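Local coordinates for protein heavy metal cation tricomponent efflux pump ZneA(CzcA-like) (Cupriavidus metallidurans, PDB 4K0J) that works as a zinc/proton antiporter, the RND-family inner-membrane component of a three-part heavy-metal efflux pump, at residues 139-143 against 156-161; 149-154 against 178-182; 592-596 against 606-610. All coordinates share one frame; numbering follows the deposited sequence.

Overall arrangement
Contacts 1 and 2 share helix 149-164. Contact 1 sets the helix against strand 135-143 of the underlying sheet, and contact 2 sets its first turns against the loop that leaves strand 170-177. Their centres are about 11 Å apart, and F157 of the one packs on T180 of the other. Contact 3 is a strand pair in a separate sheet, its centre about 20 Å from that of contact 1, joined to it by a weak hydrogen bond from R139 NH1 to Q593 OE1. Contacts 1 and 3 are buried: one rests on apolar contacts around a single side-chain bond, the other on backbone bonds. Partly buried contact 2 relies most on polar side chains.

Contact 1: 139-143 against 156-161; sequences RYTLV and QFWKVI
The phenol of Y140 reaches straight at helix 156-161 and ends on the amide of Q156. Its CB leaves the strand toward the helix, and with CG set between the backbone N and the carbonyl carbon (chi1 75°) the ring spans the gap. Farther out, CE1 comes to 3.7 Å from Q156 OE1, and CZ to 3.7 Å from V160 CG1, a methyl that approaches the ring obliquely. At the tip, OH donates to Q156 OE1 over 2.6 Å, with the donor tilted 31° from the carbonyl plane and the ring and amide planes steeply inclined. The first bond of the Q156 side chain does not aim at the strand; the bend at chi2 (85°) brings the amide round to the hydroxyl. Its NE2 is held too, hydrogen-bonded to N175 on strand 170-177. L142 CD2 lies in the ring plane at its edge and against Q156 OE1, while CD1 is 4.2 Å from V160 CG2. Strand 135-143, the helix and strand 170-177 make a split beta-alpha-beta crossover, with strand 280-287 between the two parallel strands. In its buried interior one amide answers both a tyrosine and an asparagine, which probably fixes the amide's rotation.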
# COMPACT_ATOMS: atom_id res chain seq x y z
N ARG C 139 22.79 9.27 21.09
CA ARG C 139 24.15 9.60 20.66
C ARG C 139 25.16 9.04 21.64
O ARG C 139 24.97 9.13 22.85
CB ARG C 139 24.31 11.11 20.52
CG ARG C 139 23.56 11.68 19.33
CD ARG C 139 23.62 13.19 19.29
NE ARG C 139 23.00 13.70 18.08
CZ ARG C 139 23.65 13.91 16.94
NH1 ARG C 139 24.94 13.65 16.87
NH2 ARG C 139 23.00 14.38 15.88
N TYR C 140 26.23 8.45 21.13
CA TYR C 140 27.21 7.79 21.99
C TYR C 140 28.60 7.85 21.40
O TYR C 140 28.79 8.22 20.24
CB TYR C 140 26.82 6.32 22.23
CG TYR C 140 27.10 5.44 21.04
CD1 TYR C 140 28.30 4.74 20.93
CD2 TYR C 140 26.18 5.31 20.02
CE1 TYR C 140 28.57 3.93 19.85
CE2 TYR C 140 26.44 4.50 18.93
CZ TYR C 140 27.64 3.82 18.85
OH TYR C 140 27.89 3.02 17.75
N THR C 141 29.58 7.44 22.21
CA THR C 141 30.97 7.40 21.79
C THR C 141 31.62 6.18 22.43
O THR C 141 31.29 5.81 23.56
CB THR C 141 31.71 8.69 22.19
OG1 THR C 141 31.16 9.79 21.48
CG2 THR C 141 33.18 8.59 21.87
N LEU C 142 32.50 5.53 21.67
CA LEU C 142 33.33 4.46 22.20
C LEU C 142 34.47 5.05 23.03
O LEU C 142 35.37 5.68 22.47
CB LEU C 142 33.91 3.63 21.05
CG LEU C 142 33.15 2.42 20.49
CD1 LEU C 142 32.79 1.45 21.60
CD2 LEU C 142 31.91 2.85 19.72
N VAL C 143 34.44 4.86 24.34
CA VAL C 143 35.57 5.29 25.17
C VAL C 143 36.49 4.14 25.56
O VAL C 143 36.08 2.98 25.68
CB VAL C 143 35.15 6.03 26.45
CG1 VAL C 143 34.40 7.30 26.11
CG2 VAL C 143 34.34 5.12 27.35
N GLN C 156 33.61 -0.41 16.32
CA GLN C 156 32.40 0.27 15.92
C GLN C 156 31.78 -0.46 14.75
O GLN C 156 30.64 -0.92 14.83
CB GLN C 156 32.73 1.71 15.52
CG GLN C 156 31.58 2.49 14.91
CD GLN C 156 30.68 3.13 15.95
OE1 GLN C 156 30.26 2.49 16.91
NE2 GLN C 156 30.39 4.42 15.77
N PHE C 157 32.56 -0.60 13.69
CA PHE C 157 32.05 -1.09 12.41
C PHE C 157 31.51 -2.50 12.46
O PHE C 157 30.50 -2.80 11.83
CB PHE C 157 33.14 -1.02 11.35
CG PHE C 157 33.62 0.37 11.05
CD1 PHE C 157 32.78 1.45 11.21
CD2 PHE C 157 34.91 0.59 10.62
CE1 PHE C 157 33.22 2.73 10.95
CE2 PHE C 157 35.35 1.86 10.35
CZ PHE C 157 34.50 2.94 10.51
N TRP C 158 32.19 -3.38 13.20
CA TRP C 158 31.89 -4.80 13.09
C TRP C 158 31.23 -5.42 14.32
O TRP C 158 30.77 -6.56 14.28
CB TRP C 158 33.15 -5.56 12.69
CG TRP C 158 33.85 -4.91 11.54
CD1 TRP C 158 34.97 -4.14 11.58
CD2 TRP C 158 33.45 -4.96 10.17
NE1 TRP C 158 35.30 -3.71 10.32
CE2 TRP C 158 34.38 -4.20 9.43
CE3 TRP C 158 32.40 -5.58 9.48
CZ2 TRP C 158 34.29 -4.05 8.06
CZ3 TRP C 158 32.31 -5.42 8.12
CH2 TRP C 158 33.26 -4.67 7.42
N LYS C 159 31.16 -4.65 15.41
CA LYS C 159 30.51 -5.12 16.63
C LYS C 159 29.31 -4.26 17.00
O LYS C 159 28.18 -4.73 17.03
CB LYS C 159 31.50 -5.17 17.80
CG LYS C 159 32.73 -6.03 17.55
CD LYS C 159 32.33 -7.45 17.17
CE LYS C 159 33.55 -8.34 17.00
NZ LYS C 159 34.31 -8.49 18.27
N VAL C 160 29.56 -2.99 17.28
CA VAL C 160 28.57 -2.11 17.88
C VAL C 160 27.40 -1.81 16.96
O VAL C 160 26.24 -2.05 17.30
CB VAL C 160 29.20 -0.78 18.33
CG1 VAL C 160 28.15 0.14 18.90
CG2 VAL C 160 30.29 -1.04 19.35
N ILE C 161 27.70 -1.27 15.78
CA ILE C 161 26.66 -0.96 14.81
C ILE C 161 25.90 -2.21 14.36
O ILE C 161 24.67 -2.21 14.40
CB ILE C 161 27.18 -0.14 13.61
CG1 ILE C 161 27.66 1.24 14.09
CG2 ILE C 161 26.09 0.01 12.57
CD1 ILE C 161 28.38 2.06 13.02

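Contact 2: 149-154 against 178-182; sequences LRELSE and GLTTQ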
# COMPACT_ATOMS: atom_id res chain seq x y z
N LEU C 149 42.39 4.54 18.08
CA LEU C 149 41.25 4.93 17.26
C LEU C 149 40.92 3.98 16.10
O LEU C 149 39.77 3.87 15.69
CB LEU C 149 41.44 6.35 16.73
CG LEU C 149 40.18 7.03 16.21
CD1 LEU C 149 39.14 7.13 17.31
CD2 LEU C 149 40.48 8.40 15.63
N ARG C 150 41.93 3.28 15.58
CA ARG C 150 41.68 2.30 14.53
C ARG C 150 40.95 1.09 15.11
O ARG C 150 39.96 0.61 14.54
CB ARG C 150 42.98 1.89 13.82
CG ARG C 150 42.80 0.89 12.67
CD ARG C 150 43.06 -0.56 13.12
NE ARG C 150 42.82 -1.54 12.05
CZ ARG C 150 43.12 -2.84 12.15
NH1 ARG C 150 43.67 -3.31 13.25
NH2 ARG C 150 42.86 -3.66 11.13
N GLU C 151 41.43 0.61 16.26
CA GLU C 151 40.79 -0.51 16.95
C GLU C 151 39.36 -0.17 17.34
O GLU C 151 38.45 -0.98 17.17
CB GLU C 151 41.59 -0.93 18.18
CG GLU C 151 42.92 -1.58 17.84
CD GLU C 151 43.49 -2.39 19.00
OE1 GLU C 151 43.69 -3.61 18.82
OE2 GLU C 151 43.73 -1.81 20.07
N LEU C 152 39.16 1.04 17.85
CA LEU C 152 37.82 1.52 18.17
C LEU C 152 36.96 1.65 16.92
O LEU C 152 35.75 1.48 16.98
CB LEU C 152 37.89 2.85 18.91
CG LEU C 152 38.61 2.77 20.25
CD1 LEU C 152 38.40 4.05 21.04
CD2 LEU C 152 38.14 1.55 21.02
N SER C 153 37.60 1.94 15.79
CA SER C 153 36.87 2.06 14.54
C SER C 153 36.36 0.70 14.09
O SER C 153 35.20 0.58 13.70
CB SER C 153 37.74 2.68 13.45
OG SER C 153 38.11 4.00 13.80
N GLU C 154 37.21 -0.32 14.15
CA GLU C 154 36.79 -1.66 13.76
C GLU C 154 35.76 -2.21 14.73
O GLU C 154 34.83 -2.92 14.33
CB GLU C 154 37.98 -2.61 13.66
CG GLU C 154 39.05 -2.16 12.67
CD GLU C 154 38.52 -2.04 11.26
OE1 GLU C 154 38.19 -3.09 10.66
OE2 GLU C 154 38.44 -0.90 10.74
N GLY C 178 36.74 8.22 13.75
CA GLY C 178 37.49 6.98 13.66
C GLY C 178 38.16 6.82 12.31
O GLY C 178 38.33 7.79 11.58
N LEU C 179 38.55 5.60 11.97
CA LEU C 179 39.34 5.36 10.77
C LEU C 179 38.97 4.06 10.09
O LEU C 179 39.21 2.98 10.63
CB LEU C 179 40.82 5.31 11.12
CG LEU C 179 41.43 6.47 11.91
CD1 LEU C 179 42.66 5.98 12.64
CD2 LEU C 179 41.76 7.63 10.99
N THR C 180 38.40 4.15 8.89
CA THR C 180 38.19 2.95 8.08
C THR C 180 39.55 2.48 7.58
O THR C 180 40.41 3.29 7.24
CB THR C 180 37.25 3.21 6.90
OG1 THR C 180 37.83 4.19 6.04
CG2 THR C 180 35.91 3.74 7.39
N THR C 181 39.75 1.17 7.56
CA THR C 181 41.06 0.60 7.26
C THR C 181 41.10 0.01 5.85
O THR C 181 40.23 -0.78 5.48
CB THR C 181 41.44 -0.50 8.28
OG1 THR C 181 41.48 0.05 9.60
CG2 THR C 181 42.80 -1.11 7.95
N GLN C 182 42.11 0.39 5.08
CA GLN C 182 42.25 -0.16 3.73
C GLN C 182 43.66 -0.65 3.46
O GLN C 182 44.59 -0.31 4.20
CB GLN C 182 41.81 0.86 2.67
CG GLN C 182 42.49 2.21 2.76
CD GLN C 182 41.84 3.23 1.85
OE1 GLN C 182 42.44 4.24 1.49
NE2 GLN C 182 40.58 2.97 1.49
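S153 OG stands between helix and loop, accepting from L179 N and donating back to L149 O, both at a modelled 2.5 Å, lengths that are doubtful at this resolution, although the N-H of L179 points well at the hydroxyl (159°). L149 O also takes the helical N-H of S153, so S153 N and S153 OG reach it from opposite faces of its plane. On the loop side the hydroxyl of T181 likewise both accepts and donates. T181 OG1 receives the N-H of R150 NE at 3.2 Å, lying in the guanidinium plane at its edge, and makes a weak bond to E154 OE2 at 3.4 Å. R150 gets there by bending at chi2 (-97°), crossing T181 at about a right angle. The stronger partner of E154 is W158, whose NE1 binds OE1. Apolar contacts lie beside the serine, where L149 CG meets G178 CA at 3.7 Å and L179 CD1 lies 4.3 Å from L149 CB. The first turns of helix 149-164 are thereby tied to the link between strand 170-177 and strand 182-187, the latter in a separate mixed sheet with strand 259-263; L149, L152 and S153 also rest on I280 of strand 280-287.

Contact 3: 592-596 against 606-610; sequences TQVGR and PSHIE
The shortest polar bond here runs from Q593 N to E610 O, 2.7 Å with an N-H...O angle of 150°. The same pair closes its ring through E610 N, which donates to Q593 O over 3.3 Å from well above the carbonyl plane (52° out of it). Q593 and E610 are thus the hydrogen-bonded pair of an antiparallel ladder, and V594 with I609 the non-hydrogen-bonded pair next to it. Beyond them, H608 O takes the N-H of G595 at 3.0 Å, almost along the C=O axis, and V594 CA adds a CA-H...O contact to that oxygen at 3.6 Å. G595 has a positive phi of 86°, a backbone shape suited to glycine, near the turn end of the hairpin.

The two faces differ in chemistry. On one, V594 CB meets I609 CG1 at 4.0 Å, and V594 CG2 lies 3.6 Å from P606 O; V594 and P606 also pack on A570 of helix 567-581. On the other, extended Q593 and E610 cross obliquely, their amide and carboxylate planes nearly perpendicular, with Q593 NE2 3.7 Å from E610 OE2. Both touch W556 of the next strand, 554-560. The carboxylate's firmer partner is Q558, which donates to E610 OE1 and also accepts from H608 NE2, while Q593 OE1 turns to R139 and Q281 in weak bonds. Three backbone bonds join these two segments and set their register, then, and the apolar and polar faces back onto different neighbours, a helix and the side chains of other strands.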
# COMPACT_ATOMS: atom_id res chain seq x y z
N THR C 592 31.99 17.96 19.08
CA THR C 592 32.06 18.62 17.78
C THR C 592 32.04 17.58 16.67
O THR C 592 32.68 16.53 16.77
CB THR C 592 33.33 19.49 17.62
OG1 THR C 592 34.49 18.65 17.57
CG2 THR C 592 33.46 20.48 18.77
N GLN C 593 31.30 17.89 15.61
CA GLN C 593 31.34 17.08 14.40
C GLN C 593 31.83 17.93 13.24
O GLN C 593 31.04 18.44 12.44
CB GLN C 593 29.95 16.56 14.07
CG GLN C 593 29.25 15.89 15.22
CD GLN C 593 27.83 15.53 14.88
OE1 GLN C 593 27.04 15.15 15.75
NE2 GLN C 593 27.48 15.66 13.60
N VAL C 594 33.14 18.10 13.14
CA VAL C 594 33.67 18.89 12.03
C VAL C 594 33.77 18.01 10.80
O VAL C 594 34.24 16.88 10.87
CB VAL C 594 35.04 19.57 12.37
CG1 VAL C 594 35.72 18.90 13.55
CG2 VAL C 594 35.96 19.60 11.16
N GLY C 595 33.29 18.51 9.67
CA GLY C 595 33.39 17.77 8.43
C GLY C 595 32.28 16.77 8.20
O GLY C 595 31.16 16.95 8.70
N ARG C 596 32.59 15.72 7.44
CA ARG C 596 31.59 14.75 7.01
C ARG C 596 31.78 13.38 7.66
O ARG C 596 32.82 13.09 8.24
CB ARG C 596 31.63 14.60 5.48
CG ARG C 596 32.90 13.93 4.97
CD ARG C 596 32.96 13.91 3.45
NE ARG C 596 33.05 15.26 2.89
CZ ARG C 596 33.12 15.52 1.59
NH1 ARG C 596 33.13 14.53 0.71
NH2 ARG C 596 33.19 16.78 1.17
N PRO C 606 35.23 20.64 6.05
CA PRO C 606 35.84 20.88 7.37
C PRO C 606 35.53 22.28 7.91
O PRO C 606 35.64 22.51 9.12
CB PRO C 606 37.34 20.75 7.09
CG PRO C 606 37.41 19.83 5.93
CD PRO C 606 36.22 20.15 5.08
N SER C 607 35.15 23.19 7.03
CA SER C 607 34.79 24.53 7.44
C SER C 607 33.42 24.53 8.11
O SER C 607 33.00 25.53 8.68
CB SER C 607 34.81 25.50 6.25
OG SER C 607 34.05 24.99 5.17
N HIS C 608 32.73 23.40 8.02
CA HIS C 608 31.44 23.26 8.68
C HIS C 608 31.54 22.39 9.92
O HIS C 608 32.13 21.32 9.89
CB HIS C 608 30.40 22.68 7.73
CG HIS C 608 29.06 22.47 8.38
ND1 HIS C 608 28.74 21.33 9.06
CD2 HIS C 608 27.98 23.28 8.45
CE1 HIS C 608 27.50 21.43 9.52
NE2 HIS C 608 27.02 22.60 9.16
N ILE C 609 30.95 22.85 11.01
CA ILE C 609 30.87 22.03 12.21
C ILE C 609 29.45 22.05 12.71
O ILE C 609 28.74 23.05 12.60
CB ILE C 609 31.78 22.55 13.36
CG1 ILE C 609 33.12 23.06 12.84
CG2 ILE C 609 32.00 21.46 14.39
CD1 ILE C 609 34.05 23.47 13.95
N GLU C 610 29.03 20.91 13.24
CA GLU C 610 27.84 20.84 14.06
C GLU C 610 28.31 20.42 15.43
O GLU C 610 29.03 19.43 15.56
CB GLU C 610 26.86 19.83 13.49
CG GLU C 610 26.05 20.34 12.32
CD GLU C 610 25.09 19.30 11.79
OE1 GLU C 610 23.96 19.67 11.41
OE2 GLU C 610 25.48 18.11 11.77